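Local coordinates for DNA repair protein RAD2 (Saccharomyces cerevisiae, PDB 4Q0W) that cuts single-stranded DNA as a magnesium-dependent endonuclease and is essential for the incision step of nucleotide excision repair, at residues Gly1-Ala13 and Asn232-Tyr244. Residues are numbered along the deposited sequence; the frame is centred on the assembly and turned at random.
Sequences GVHSFWDIAGPTA and NMIELAQLLGSDY. With nucleotides of chain C.
The N-terminal loop residues Gly1-His3 run past the C-terminal end of helix 232-240, where His3 N donates a nearly straight hydrogen bond (165°) to Gly241 O at 3.0 Å and Ser242 CA lies 3.4 Å from Gly1 O. Gly241 leaves the helix with positive phi (97°), which turns the chain out toward Ser242 and Asp243. Val2 straddles this exit: CG1 rests on Gly241 O and the Ala237 backbone, while CG2 meets Ser242 CB at 3.9 Å and Ala237 CB. With CG1 anti to the backbone N (chi1 174°), both methyls face the helix end. Cut back to an alanine, this residue would probably leave a gap beside Ala237 CB and Ser242 CB, with less to hold the N-terminus against Gly241 and Ser242. The contact joins the N-domain to the I-domain of the XPG/RAD2 nuclease core, at its active site: the Gly1 amine bonds Asp194, a calcium ligand, and Asp243, next after Ser242, probably binds magnesium. A type II turn over Val2-Phe5 starts helix 5-9, whose Trp6 NE1 donates a bent hydrogen bond to phosphate oxygen OP1 of DA5 of chain C at 3.0 Å. Leu240 packs its CB and CD1 against His3 O, and its CD1 meets Ile8 CD1 tip to tip at 3.9 Å. Phe5 CZ approaches Met233 SD at 3.7 Å in an oblique Met-aromatic contact; Met233, bent at chi3, also touches Leu197, as do Val2 and Ala237. Leu236 CD1 comes up to the edge of the Phe5 ring, 4.3 Å from CE1.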
# COMPACT_ATOMS: atom_id res chain seq x y z
N GLY A 1 -21.35 -2.90 -2.08
CA GLY A 1 -20.83 -1.58 -1.75
C GLY A 1 -19.92 -1.01 -2.81
O GLY A 1 -19.54 -1.70 -3.77
N VAL A 2 -19.56 0.26 -2.65
CA VAL A 2 -18.59 0.89 -3.52
C VAL A 2 -17.22 0.83 -2.85
O VAL A 2 -17.06 1.27 -1.69
CB VAL A 2 -18.98 2.33 -3.81
CG1 VAL A 2 -17.89 3.02 -4.61
CG2 VAL A 2 -20.31 2.38 -4.56
N HIS A 3 -16.23 0.32 -3.56
CA HIS A 3 -14.90 0.13 -2.97
C HIS A 3 -14.29 1.44 -2.47
O HIS A 3 -14.25 2.43 -3.21
CB HIS A 3 -13.96 -0.52 -3.98
CG HIS A 3 -12.72 -1.08 -3.36
ND1 HIS A 3 -11.46 -0.61 -3.66
CD2 HIS A 3 -12.55 -2.06 -2.45
CE1 HIS A 3 -10.56 -1.28 -2.96
NE2 HIS A 3 -11.20 -2.17 -2.21
N SER A 4 -13.83 1.44 -1.21
CA SER A 4 -13.20 2.61 -0.58
C SER A 4 -14.16 3.75 -0.28
O SER A 4 -13.74 4.82 0.19
CB SER A 4 -12.04 3.18 -1.44
OG SER A 4 -11.07 2.20 -1.73
N PHE A 5 -15.44 3.55 -0.55
CA PHE A 5 -16.37 4.65 -0.37
C PHE A 5 -16.48 5.14 1.08
O PHE A 5 -16.64 6.34 1.33
CB PHE A 5 -17.76 4.33 -0.90
CG PHE A 5 -18.67 5.50 -0.88
CD1 PHE A 5 -18.47 6.56 -1.76
CD2 PHE A 5 -19.68 5.60 0.07
CE1 PHE A 5 -19.29 7.68 -1.72
CE2 PHE A 5 -20.51 6.71 0.11
CZ PHE A 5 -20.31 7.75 -0.79
N TRP A 6 -16.40 4.21 2.04
CA TRP A 6 -16.49 4.60 3.44
C TRP A 6 -15.28 5.43 3.85
O TRP A 6 -15.38 6.27 4.74
CB TRP A 6 -16.67 3.38 4.34
CG TRP A 6 -18.05 2.78 4.23
CD1 TRP A 6 -18.37 1.53 3.74
CD2 TRP A 6 -19.29 3.39 4.60
NE1 TRP A 6 -19.72 1.34 3.79
CE2 TRP A 6 -20.32 2.47 4.31
CE3 TRP A 6 -19.63 4.64 5.14
CZ2 TRP A 6 -21.67 2.74 4.56
CZ3 TRP A 6 -20.97 4.91 5.38
CH2 TRP A 6 -21.97 3.97 5.10
N ASP A 7 -14.15 5.21 3.18
CA ASP A 7 -12.96 6.05 3.40
C ASP A 7 -13.25 7.49 2.99
O ASP A 7 -12.76 8.43 3.61
CB ASP A 7 -11.77 5.54 2.60
CG ASP A 7 -11.28 4.19 3.08
OD1 ASP A 7 -11.53 3.84 4.25
OD2 ASP A 7 -10.63 3.48 2.27
N ILE A 8 -14.05 7.64 1.95
CA ILE A 8 -14.41 8.97 1.46
C ILE A 8 -15.51 9.61 2.32
O ILE A 8 -15.45 10.79 2.63
CB ILE A 8 -14.82 8.93 -0.03
CG1 ILE A 8 -13.62 8.54 -0.90
CG2 ILE A 8 -15.38 10.27 -0.47
CD1 ILE A 8 -14.00 8.07 -2.31
N ALA A 9 -16.50 8.82 2.73
CA ALA A 9 -17.63 9.37 3.49
C ALA A 9 -17.35 9.48 5.00
O ALA A 9 -18.00 10.27 5.70
CB ALA A 9 -18.90 8.56 3.23
N GLY A 10 -16.40 8.67 5.48
CA GLY A 10 -16.05 8.60 6.89
C GLY A 10 -16.03 9.90 7.67
O GLY A 10 -16.75 10.03 8.66
N PRO A 11 -15.24 10.89 7.21
CA PRO A 11 -15.13 12.13 7.99
C PRO A 11 -16.43 12.90 8.11
O PRO A 11 -16.47 13.85 8.88
CB PRO A 11 -14.08 12.96 7.22
CG PRO A 11 -14.00 12.35 5.88
CD PRO A 11 -14.33 10.89 6.05
N THR A 12 -17.49 12.50 7.40
CA THR A 12 -18.77 13.19 7.60
C THR A 12 -19.64 12.47 8.63
O THR A 12 -20.75 12.90 8.93
CB THR A 12 -19.56 13.30 6.30
OG1 THR A 12 -20.02 12.00 5.92
CG2 THR A 12 -18.67 13.90 5.18
N ALA A 13 -19.14 11.35 9.15
CA ALA A 13 -19.94 10.54 10.07
C ALA A 13 -20.13 11.29 11.38
O ALA A 13 -19.20 11.94 11.87
CB ALA A 13 -19.26 9.22 10.36
N ASN A 232 -22.79 12.14 -8.74
CA ASN A 232 -21.36 12.07 -8.45
C ASN A 232 -20.96 10.72 -7.85
O ASN A 232 -19.94 10.13 -8.24
CB ASN A 232 -20.94 13.13 -7.44
CG ASN A 232 -20.98 14.56 -8.00
OD1 ASN A 232 -21.17 15.50 -7.23
ND2 ASN A 232 -20.77 14.73 -9.31
N MET A 233 -21.74 10.25 -6.88
CA MET A 233 -21.47 8.98 -6.21
C MET A 233 -21.59 7.82 -7.19
O MET A 233 -20.79 6.88 -7.17
CB MET A 233 -22.43 8.77 -5.03
CG MET A 233 -22.17 9.73 -3.86
SD MET A 233 -23.20 9.40 -2.40
CE MET A 233 -24.79 9.93 -3.00
N ILE A 234 -22.58 7.89 -8.07
CA ILE A 234 -22.76 6.84 -9.05
C ILE A 234 -21.57 6.85 -10.03
O ILE A 234 -21.13 5.80 -10.49
CB ILE A 234 -24.11 7.00 -9.79
CG1 ILE A 234 -25.27 6.82 -8.82
CG2 ILE A 234 -24.22 6.01 -10.96
CD1 ILE A 234 -26.65 7.03 -9.45
N GLU A 235 -21.01 8.03 -10.30
CA GLU A 235 -19.87 8.10 -11.22
C GLU A 235 -18.57 7.70 -10.53
O GLU A 235 -17.69 7.10 -11.15
CB GLU A 235 -19.76 9.49 -11.87
CG GLU A 235 -20.94 9.82 -12.81
CD GLU A 235 -20.55 10.82 -13.91
OE1 GLU A 235 -19.65 11.67 -13.68
OE2 GLU A 235 -21.13 10.75 -15.02
N LEU A 236 -18.45 8.03 -9.24
CA LEU A 236 -17.35 7.49 -8.42
C LEU A 236 -17.33 5.95 -8.45
O LEU A 236 -16.26 5.33 -8.51
CB LEU A 236 -17.48 7.96 -6.98
CG LEU A 236 -17.00 9.35 -6.58
CD1 LEU A 236 -17.35 9.61 -5.09
CD2 LEU A 236 -15.48 9.49 -6.83
N ALA A 237 -18.51 5.33 -8.40
CA ALA A 237 -18.58 3.87 -8.43
C ALA A 237 -17.86 3.35 -9.68
O ALA A 237 -17.16 2.33 -9.64
CB ALA A 237 -20.02 3.40 -8.40
N GLN A 238 -18.01 4.07 -10.79
CA GLN A 238 -17.40 3.65 -12.05
C GLN A 238 -15.90 3.89 -12.13
O GLN A 238 -15.25 3.49 -13.10
CB GLN A 238 -18.13 4.31 -13.22
CG GLN A 238 -19.54 3.78 -13.36
CD GLN A 238 -20.40 4.63 -14.24
OE1 GLN A 238 -20.30 4.57 -15.47
NE2 GLN A 238 -21.25 5.45 -13.63
N LEU A 239 -15.34 4.54 -11.12
CA LEU A 239 -13.89 4.65 -11.03
C LEU A 239 -13.36 3.63 -10.01
O LEU A 239 -12.40 2.89 -10.27
CB LEU A 239 -13.47 6.07 -10.62
CG LEU A 239 -13.89 7.16 -11.61
CD1 LEU A 239 -13.60 8.55 -11.03
CD2 LEU A 239 -13.23 6.96 -12.97
N LEU A 240 -14.02 3.61 -8.86
CA LEU A 240 -13.60 2.82 -7.71
C LEU A 240 -13.97 1.34 -7.86
O LEU A 240 -13.26 0.46 -7.36
CB LEU A 240 -14.26 3.37 -6.44
CG LEU A 240 -13.80 4.77 -6.04
CD1 LEU A 240 -14.68 5.34 -4.94
CD2 LEU A 240 -12.35 4.67 -5.58
N GLY A 241 -15.09 1.08 -8.54
CA GLY A 241 -15.63 -0.27 -8.62
C GLY A 241 -16.73 -0.51 -7.59
O GLY A 241 -16.68 0.04 -6.48
N SER A 242 -17.71 -1.33 -7.96
CA SER A 242 -18.77 -1.73 -7.04
C SER A 242 -19.34 -3.03 -7.58
O SER A 242 -18.76 -3.64 -8.48
CB SER A 242 -19.89 -0.69 -6.99
OG SER A 242 -20.61 -0.67 -8.23
N ASP A 243 -20.49 -3.44 -7.05
CA ASP A 243 -21.17 -4.62 -7.58
C ASP A 243 -21.63 -4.44 -9.03
O ASP A 243 -21.94 -5.42 -9.71
CB ASP A 243 -22.41 -4.96 -6.75
CG ASP A 243 -22.07 -5.64 -5.44
OD1 ASP A 243 -20.94 -6.16 -5.32
OD2 ASP A 243 -22.96 -5.66 -4.54
N TYR A 244 -21.69 -3.19 -9.50
CA TYR A 244 -22.28 -2.92 -10.82
C TYR A 244 -21.28 -2.51 -11.89
O TYR A 244 -21.66 -2.25 -13.04
CB TYR A 244 -23.33 -1.81 -10.73
CG TYR A 244 -24.65 -2.21 -10.11
CD1 TYR A 244 -24.98 -3.54 -9.93
CD2 TYR A 244 -25.58 -1.25 -9.74
CE1 TYR A 244 -26.19 -3.91 -9.37
CE2 TYR A 244 -26.78 -1.60 -9.19
CZ TYR A 244 -27.09 -2.94 -9.00
OH TYR A 244 -28.30 -3.28 -8.45
P DA C 5 -18.93 -2.17 1.82
OP1 DA C 5 -19.78 -0.94 1.88
OP2 DA C 5 -18.07 -2.43 0.63
O5' DA C 5 -17.95 -2.25 3.10
C5' DA C 5 -18.53 -2.25 4.42
C4' DA C 5 -17.45 -2.23 5.49
O4' DA C 5 -16.82 -3.53 5.55
C3' DA C 5 -16.33 -1.22 5.29
O3' DA C 5 -16.10 -0.58 6.54
C2' DA C 5 -15.14 -2.06 4.82
C1' DA C 5 -15.41 -3.40 5.51
N9 DA C 5 -14.94 -4.61 4.82
C8 DA C 5 -15.15 -4.97 3.51
N7 DA C 5 -14.63 -6.13 3.19
C5 DA C 5 -14.05 -6.58 4.38
C6 DA C 5 -13.34 -7.76 4.71
N6 DA C 5 -13.08 -8.73 3.83
N1 DA C 5 -12.90 -7.88 5.99
C2 DA C 5 -13.16 -6.91 6.87
N3 DA C 5 -13.82 -5.76 6.67
C4 DA C 5 -14.24 -5.66 5.40
O HOH W 1 -10.93 0.32 -6.66